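Local structure of uncharacterized protein AF_1548 (Archaeoglobus fulgidus, 1Y88) at residues F163-L175 and A185-G197. The protein is of unknown function but probably binds DNA and may act as an endonuclease. Sequence-based numbering, arbitrary orientation.
With SO4 (sulfate ion), chain J.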
ATOM      1  N   PHE A 163      10.010 -22.078  18.250  1.00 17.73           N
ATOM      2  CA  PHE A 163       9.611 -21.943  19.655  1.00 16.76           C
ATOM      3  C   PHE A 163      10.756 -22.397  20.567  1.00 17.00           C
ATOM      4  O   PHE A 163      11.614 -23.185  20.142  1.00 16.31           O
ATOM      5  CB  PHE A 163       8.356 -22.781  19.916  1.00 17.32           C
ATOM      6  CG  PHE A 163       7.150 -22.317  19.100  1.00 17.53           C
ATOM      7  CD1 PHE A 163       6.443 -23.207  18.285  1.00 21.44           C
ATOM      8  CD2 PHE A 163       6.763 -20.981  19.141  1.00 18.62           C
ATOM      9  CE1 PHE A 163       5.325 -22.755  17.526  1.00 20.71           C
ATOM     10  CE2 PHE A 163       5.672 -20.520  18.375  1.00 18.44           C
ATOM     11  CZ  PHE A 163       4.968 -21.410  17.570  1.00 19.74           C
ATOM     12  N   CYS A 164      10.756 -21.917  21.813  1.00 15.99           N
ATOM     13  CA  CYS A 164      11.787 -22.344  22.781  1.00 16.91           C
ATOM     14  C   CYS A 164      11.830 -23.854  22.919  1.00 16.01           C
ATOM     15  O   CYS A 164      12.910 -24.438  22.995  1.00 16.95           O
ATOM     16  CB  CYS A 164      11.541 -21.677  24.147  1.00 15.94           C
ATOM     17  SG  CYS A 164      11.944 -19.924  24.101  1.00 18.45           S
ATOM     18  N   ARG A 165      10.667 -24.498  22.938  1.00 16.53           N
ATOM     19  CA  ARG A 165      10.618 -25.959  22.989  1.00 16.43           C
ATOM     20  C   ARG A 165      11.380 -26.631  21.854  1.00 17.52           C
ATOM     21  O   ARG A 165      11.934 -27.719  22.028  1.00 16.96           O
ATOM     22  CB  ARG A 165       9.187 -26.483  23.037  1.00 16.84           C
ATOM     23  CG  ARG A 165       8.372 -26.250  21.731  1.00 17.02           C
ATOM     24  CD  ARG A 165       7.046 -26.911  21.853  1.00 19.20           C
ATOM     25  NE  ARG A 165       6.305 -26.357  22.989  1.00 19.89           N
ATOM     26  CZ  ARG A 165       5.096 -26.740  23.389  1.00 21.96           C
ATOM     27  NH1 ARG A 165       4.440 -27.709  22.771  1.00 21.71           N
ATOM     28  NH2 ARG A 165       4.546 -26.128  24.436  1.00 26.99           N
ATOM     29  N   ASP A 166      11.409 -25.991  20.691  1.00 17.38           N
ATOM     30  CA  ASP A 166      12.114 -26.561  19.535  1.00 18.38           C
ATOM     31  C   ASP A 166      13.625 -26.578  19.713  1.00 18.58           C
ATOM     32  O   ASP A 166      14.298 -27.504  19.238  1.00 20.14           O
ATOM     33  CB  ASP A 166      11.775 -25.811  18.231  1.00 17.89           C
ATOM     34  CG  ASP A 166      10.280 -25.836  17.897  1.00 17.54           C
ATOM     35  OD1 ASP A 166       9.551 -26.799  18.237  1.00 18.95           O
ATOM     36  OD2 ASP A 166       9.856 -24.871  17.219  1.00 20.22           O
ATOM     37  N   VAL A 167      14.142 -25.553  20.372  1.00 18.76           N
ATOM     38  CA  VAL A 167      15.554 -25.458  20.712  1.00 18.80           C
ATOM     39  C   VAL A 167      15.916 -26.623  21.650  1.00 18.10           C
ATOM     40  O   VAL A 167      16.928 -27.288  21.441  1.00 18.13           O
ATOM     41  CB  VAL A 167      15.874 -24.092  21.358  1.00 19.56           C
ATOM     42  CG1 VAL A 167      17.280 -24.040  21.941  1.00 21.37           C
ATOM     43  CG2 VAL A 167      15.634 -22.930  20.343  1.00 20.76           C
ATOM     44  N   VAL A 168      15.080 -26.851  22.657  1.00 16.39           N
ATOM     45  CA  VAL A 168      15.291 -27.917  23.648  1.00 17.53           C
ATOM     46  C   VAL A 168      15.244 -29.291  22.965  1.00 17.92           C
ATOM     47  O   VAL A 168      16.123 -30.123  23.152  1.00 17.44           O
ATOM     48  CB  VAL A 168      14.282 -27.788  24.834  1.00 16.67           C
ATOM     49  CG1 VAL A 168      14.364 -28.984  25.771  1.00 18.42           C
ATOM     50  CG2 VAL A 168      14.537 -26.492  25.613  1.00 16.98           C
ATOM     51  N   SER A 169      14.247 -29.518  22.118  1.00 18.26           N
ATOM     52  CA  SER A 169      14.127 -30.851  21.526  1.00 19.12           C
ATOM     53  C   SER A 169      15.077 -31.074  20.311  1.00 19.62           C
ATOM     54  O   SER A 169      15.296 -32.226  19.891  1.00 19.31           O
ATOM     55  CB  SER A 169      12.660 -31.150  21.195  1.00 20.25           C
ATOM     56  OG  SER A 169      12.250 -30.235  20.235  1.00 22.26           O
ATOM     57  N   ALA A 170      15.634 -29.988  19.765  1.00 21.16           N
ATOM     58  CA  ALA A 170      16.644 -30.083  18.711  1.00 22.47           C
ATOM     59  C   ALA A 170      17.924 -30.665  19.323  1.00 24.31           C
ATOM     60  O   ALA A 170      18.490 -31.608  18.778  1.00 23.89           O
ATOM     61  CB  ALA A 170      16.932 -28.719  18.095  1.00 22.32           C
ATOM     62  N   GLY A 171      18.335 -30.100  20.460  1.00 24.89           N
ATOM     63  CA  GLY A 171      19.464 -30.608  21.228  1.00 28.00           C
ATOM     64  C   GLY A 171      20.758 -29.943  20.816  1.00 29.50           C
ATOM     65  O   GLY A 171      20.906 -29.496  19.663  1.00 28.92           O
ATOM     66  N   GLU A 172      21.702 -29.883  21.755  1.00 31.36           N
ATOM     67  CA  GLU A 172      22.930 -29.116  21.504  1.00 33.16           C
ATOM     68  C   GLU A 172      23.685 -29.693  20.320  1.00 32.68           C
ATOM     69  O   GLU A 172      24.278 -28.965  19.536  1.00 33.63           O
ATOM     70  CB  GLU A 172      23.790 -28.914  22.773  1.00 34.34           C
ATOM     71  CG  GLU A 172      24.634 -30.060  23.228  1.00 37.62           C
ATOM     72  CD  GLU A 172      26.039 -30.065  22.614  1.00 41.13           C
ATOM     73  OE1 GLU A 172      26.448 -31.144  22.173  1.00 40.05           O
ATOM     74  OE2 GLU A 172      26.730 -29.015  22.571  1.00 42.84           O
ATOM     75  N   GLU A 173      23.568 -30.993  20.118  1.00 33.24           N
ATOM     76  CA  GLU A 173      24.205 -31.609  18.945  1.00 33.02           C
ATOM     77  C   GLU A 173      23.729 -31.035  17.603  1.00 33.13           C
ATOM     78  O   GLU A 173      24.532 -30.717  16.714  1.00 33.67           O
ATOM     79  CB  GLU A 173      24.013 -33.118  19.002  1.00 34.23           C
ATOM     80  CG  GLU A 173      25.097 -33.890  18.303  1.00 34.85           C
ATOM     81  CD  GLU A 173      25.043 -35.344  18.699  1.00 38.51           C
ATOM     82  OE1 GLU A 173      25.168 -35.648  19.919  1.00 41.30           O
ATOM     83  OE2 GLU A 173      24.861 -36.166  17.796  1.00 37.57           O
ATOM     84  N   LYS A 174      22.411 -30.908  17.445  1.00 32.46           N
ATOM     85  CA  LYS A 174      21.798 -30.362  16.227  1.00 31.16           C
ATOM     86  C   LYS A 174      22.054 -28.854  16.007  1.00 30.20           C
ATOM     87  O   LYS A 174      22.172 -28.372  14.860  1.00 29.07           O
ATOM     88  CB  LYS A 174      20.289 -30.617  16.304  1.00 31.71           C
ATOM     89  CG  LYS A 174      19.510 -30.131  15.130  1.00 33.24           C
ATOM     90  CD  LYS A 174      19.639 -31.113  13.980  1.00 37.59           C
ATOM     91  CE  LYS A 174      18.933 -30.575  12.761  1.00 38.92           C
ATOM     92  NZ  LYS A 174      19.547 -29.277  12.387  1.00 40.88           N
ATOM     93  N   LEU A 175      22.103 -28.109  17.103  1.00 28.69           N
ATOM     94  CA  LEU A 175      22.379 -26.679  17.049  1.00 28.47           C
ATOM     95  C   LEU A 175      23.795 -26.422  16.521  1.00 29.14           C
ATOM     96  O   LEU A 175      24.056 -25.399  15.895  1.00 29.14           O
ATOM     97  CB  LEU A 175      22.210 -26.044  18.430  1.00 28.15           C
ATOM     98  CG  LEU A 175      20.809 -26.178  19.057  1.00 27.18           C
ATOM     99  CD1 LEU A 175      20.791 -25.531  20.412  1.00 28.75           C
ATOM    100  CD2 LEU A 175      19.722 -25.579  18.179  1.00 27.83           C
ATOM    101  N   ALA A 185      25.527 -22.936  21.635  1.00 27.03           N
ATOM    102  CA  ALA A 185      24.467 -23.952  21.704  1.00 26.67           C
ATOM    103  C   ALA A 185      24.050 -24.245  23.153  1.00 26.62           C
ATOM    104  O   ALA A 185      22.847 -24.279  23.457  1.00 25.61           O
ATOM    105  CB  ALA A 185      24.879 -25.231  20.970  1.00 26.10           C
ATOM    106  N   ARG A 186      25.021 -24.446  24.049  1.00 26.42           N
ATOM    107  CA  ARG A 186      24.702 -24.631  25.468  1.00 27.22           C
ATOM    108  C   ARG A 186      23.960 -23.424  26.057  1.00 27.11           C
ATOM    109  O   ARG A 186      23.017 -23.591  26.838  1.00 26.58           O
ATOM    110  CB  ARG A 186      25.956 -24.887  26.318  1.00 28.01           C
ATOM    111  CG  ARG A 186      26.708 -26.175  26.046  1.00 28.90           C
ATOM    112  CD  ARG A 186      27.816 -26.381  27.140  1.00 29.58           C
ATOM    113  NE  ARG A 186      28.841 -25.327  27.144  1.00 34.72           N
ATOM    114  CZ  ARG A 186      30.005 -25.398  26.489  1.00 37.49           C
ATOM    115  NH1 ARG A 186      30.299 -26.467  25.756  1.00 36.04           N
ATOM    116  NH2 ARG A 186      30.875 -24.391  26.559  1.00 37.95           N
ATOM    117  N   GLU A 187      24.393 -22.220  25.696  1.00 26.54           N
ATOM    118  CA  GLU A 187      23.783 -20.998  26.244  1.00 26.95           C
ATOM    119  C   GLU A 187      22.334 -20.876  25.779  1.00 25.44           C
ATOM    120  O   GLU A 187      21.452 -20.596  26.579  1.00 24.61           O
ATOM    121  CB  GLU A 187      24.573 -19.750  25.845  1.00 27.28           C
ATOM    122  CG  GLU A 187      25.859 -19.556  26.662  1.00 29.76           C
ATOM    123  CD  GLU A 187      26.831 -18.534  26.045  1.00 30.50           C
ATOM    124  OE1 GLU A 187      26.576 -18.035  24.921  1.00 33.99           O
ATOM    125  OE2 GLU A 187      27.850 -18.230  26.708  1.00 36.42           O
ATOM    126  N   VAL A 188      22.094 -21.133  24.496  1.00 24.30           N
ATOM    127  CA  VAL A 188      20.748 -20.990  23.932  1.00 24.03           C
ATOM    128  C   VAL A 188      19.779 -22.021  24.508  1.00 22.76           C
ATOM    129  O   VAL A 188      18.633 -21.688  24.837  1.00 22.19           O
ATOM    130  CB  VAL A 188      20.768 -21.016  22.387  1.00 23.50           C
ATOM    131  CG1 VAL A 188      19.355 -21.082  21.826  1.00 26.26           C
ATOM    132  CG2 VAL A 188      21.474 -19.754  21.867  1.00 23.83           C
ATOM    133  N   ILE A 189      20.243 -23.260  24.644  1.00 22.07           N
ATOM    134  CA  ILE A 189      19.444 -24.294  25.317  1.00 22.22           C
ATOM    135  C   ILE A 189      19.122 -23.908  26.764  1.00 22.08           C
ATOM    136  O   ILE A 189      17.979 -24.011  27.186  1.00 20.69           O
ATOM    137  CB  ILE A 189      20.126 -25.673  25.247  1.00 22.54           C
ATOM    138  CG1 ILE A 189      20.000 -26.214  23.823  1.00 23.47           C
ATOM    139  CG2 ILE A 189      19.509 -26.668  26.232  1.00 20.98           C
ATOM    140  CD1 ILE A 189      20.965 -27.326  23.571  1.00 25.94           C
ATOM    141  N   ALA A 190      20.117 -23.441  27.513  1.00 21.70           N
ATOM    142  CA  ALA A 190      19.852 -22.999  28.877  1.00 22.38           C
ATOM    143  C   ALA A 190      18.860 -21.828  28.929  1.00 22.38           C
ATOM    144  O   ALA A 190      17.995 -21.788  29.806  1.00 22.71           O
ATOM    145  CB  ALA A 190      21.151 -22.655  29.606  1.00 22.49           C
ATOM    146  N   GLU A 191      18.959 -20.896  27.984  1.00 22.27           N
ATOM    147  CA  GLU A 191      18.045 -19.751  27.969  1.00 23.18           C
ATOM    148  C   GLU A 191      16.620 -20.242  27.684  1.00 21.82           C
ATOM    149  O   GLU A 191      15.653 -19.791  28.312  1.00 21.24           O
ATOM    150  CB  GLU A 191      18.437 -18.747  26.889  1.00 22.73           C
ATOM    151  CG  GLU A 191      19.633 -17.870  27.199  1.00 27.18           C
ATOM    152  CD  GLU A 191      19.787 -16.740  26.184  1.00 28.36           C
ATOM    153  OE1 GLU A 191      20.731 -15.920  26.334  1.00 35.17           O
ATOM    154  OE2 GLU A 191      18.964 -16.665  25.237  1.00 32.29           O
ATOM    155  N   ALA A 192      16.506 -21.195  26.760  1.00 19.85           N
ATOM    156  CA  ALA A 192      15.176 -21.698  26.367  1.00 18.82           C
ATOM    157  C   ALA A 192      14.554 -22.446  27.539  1.00 19.12           C
ATOM    158  O   ALA A 192      13.365 -22.275  27.844  1.00 18.57           O
ATOM    159  CB  ALA A 192      15.283 -22.590  25.114  1.00 17.17           C
ATOM    160  N   LYS A 193      15.361 -23.265  28.220  1.00 18.66           N
ATOM    161  CA  LYS A 193      14.867 -23.990  29.410  1.00 19.43           C
ATOM    162  C   LYS A 193      14.381 -23.021  30.478  1.00 19.28           C
ATOM    163  O   LYS A 193      13.347 -23.249  31.099  1.00 19.29           O
ATOM    164  CB  LYS A 193      15.968 -24.866  30.009  1.00 19.76           C
ATOM    165  CG  LYS A 193      16.173 -26.131  29.263  1.00 20.16           C
ATOM    166  CD  LYS A 193      17.289 -26.891  29.955  1.00 23.04           C
ATOM    167  CE  LYS A 193      17.689 -28.095  29.161  1.00 25.52           C
ATOM    168  NZ  LYS A 193      19.035 -28.597  29.680  1.00 26.77           N
ATOM    169  N   LYS A 194      15.117 -21.934  30.674  1.00 19.90           N
ATOM    170  CA  LYS A 194      14.757 -20.931  31.669  1.00 20.79           C
ATOM    171  C   LYS A 194      13.435 -20.207  31.365  1.00 21.04           C
ATOM    172  O   LYS A 194      12.624 -19.954  32.273  1.00 20.11           O
ATOM    173  CB  LYS A 194      15.901 -19.924  31.831  1.00 21.08           C
ATOM    174  CG  LYS A 194      15.643 -18.911  32.913  1.00 25.80           C
ATOM    175  CD  LYS A 194      16.918 -18.234  33.350  1.00 31.41           C
ATOM    176  CE  LYS A 194      16.657 -17.314  34.532  1.00 35.27           C
ATOM    177  NZ  LYS A 194      17.928 -16.582  34.864  1.00 39.45           N
ATOM    178  N   VAL A 195      13.220 -19.879  30.094  1.00 20.13           N
ATOM    179  CA  VAL A 195      11.938 -19.291  29.656  1.00 20.30           C
ATOM    180  C   VAL A 195      10.792 -20.272  29.946  1.00 18.97           C
ATOM    181  O   VAL A 195       9.777 -19.924  30.558  1.00 18.45           O
ATOM    182  CB  VAL A 195      11.977 -18.887  28.147  1.00 20.29           C
ATOM    183  CG1 VAL A 195      10.568 -18.492  27.642  1.00 21.89           C
ATOM    184  CG2 VAL A 195      12.935 -17.734  27.942  1.00 22.72           C
ATOM    185  N   ILE A 196      10.971 -21.516  29.549  1.00 19.12           N
ATOM    186  CA  ILE A 196       9.914 -22.513  29.686  1.00 18.98           C
ATOM    187  C   ILE A 196       9.589 -22.810  31.152  1.00 20.70           C
ATOM    188  O   ILE A 196       8.421 -23.045  31.502  1.00 20.31           O
ATOM    189  CB  ILE A 196      10.267 -23.781  28.895  1.00 19.00           C
ATOM    190  CG1 ILE A 196      10.251 -23.440  27.396  1.00 18.46           C
ATOM    191  CG2 ILE A 196       9.343 -24.941  29.253  1.00 18.00           C
ATOM    192  CD1 ILE A 196      10.984 -24.481  26.489  1.00 18.42           C
ATOM    193  N   GLY A 197      10.606 -22.774  32.013  1.00 19.95           N
ATOM    194  CA  GLY A 197      10.380 -23.074  33.432  1.00 20.50           C
ATOM    195  C   GLY A 197      10.061 -21.852  34.291  1.00 20.38           C
ATOM    196  O   GLY A 197       9.823 -22.000  35.487  1.00 21.89           O
TER
HETATM  197  S   SO4 J 308       1.168 -29.860  23.791  0.50 41.34           S
HETATM  198  O1  SO4 J 308      -0.229 -29.521  23.538  0.50 40.25           O
HETATM  199  O2  SO4 J 308       1.854 -28.716  24.415  0.50 41.17           O
HETATM  200  O3  SO4 J 308       1.813 -30.160  22.517  0.50 40.18           O
HETATM  201  O4  SO4 J 308       1.249 -30.999  24.704  0.50 39.83           O
HETATM  202  O   HOH W   1      28.928 -28.624  25.067  1.00 51.55           O
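I189 of helix 185-197 reaches into the elbow where helix 164-170 gives way, at G171, to the helix that starts at E172. Its CB starts out along the flank of the helix, and with CG1 anti to the carbonyl carbon (chi1 -73°) the chain turns toward the other segment. CG1 meets two branched side chains, 3.6 Å from L175 CD1 and 4.0 Å from V167 CG1. The tip, CD1, ends against the first turn of the second helix, 3.2 Å from E172 N and close to E172 CB, tightly packed against the backbone there. An alanine here would probably leave L175 CD1 and the start of the helix at E172 without the CG1 and CD1 atoms they pack on, opening a gap beneath the elbow. V167 sends CG1 across V188 at about a right angle, the two CG1 atoms 3.6 Å apart. Farther along, A192 lets the backbones come close: its CB sits 3.7 Å from C164 O, and V168 CG2 rests against the same methyl. I196 CD1 closes this end on C164 CB, while L175 CB meets A185 CB at the other. At the A185 end, a water accepts a bond from R186 NH1 and donates a weak one to E172 OE2, linking two opposite charges. R165 points away from the helix pair, and its NH1 donates to O2 of a sulfate, probably from the crystallisation liquor, 3.2 Å away and in the guanidinium plane. On the far side of helix 164-170, D166 forms a salt bridge with R26 of helix 17-29. Helix 164-170 crosses helix 185-197 at 131°, and helices 172-177 and 182-197, joined by a short turn, are consistent with a helix-hairpin-helix-like arrangement in the AF1548-like C-terminal region.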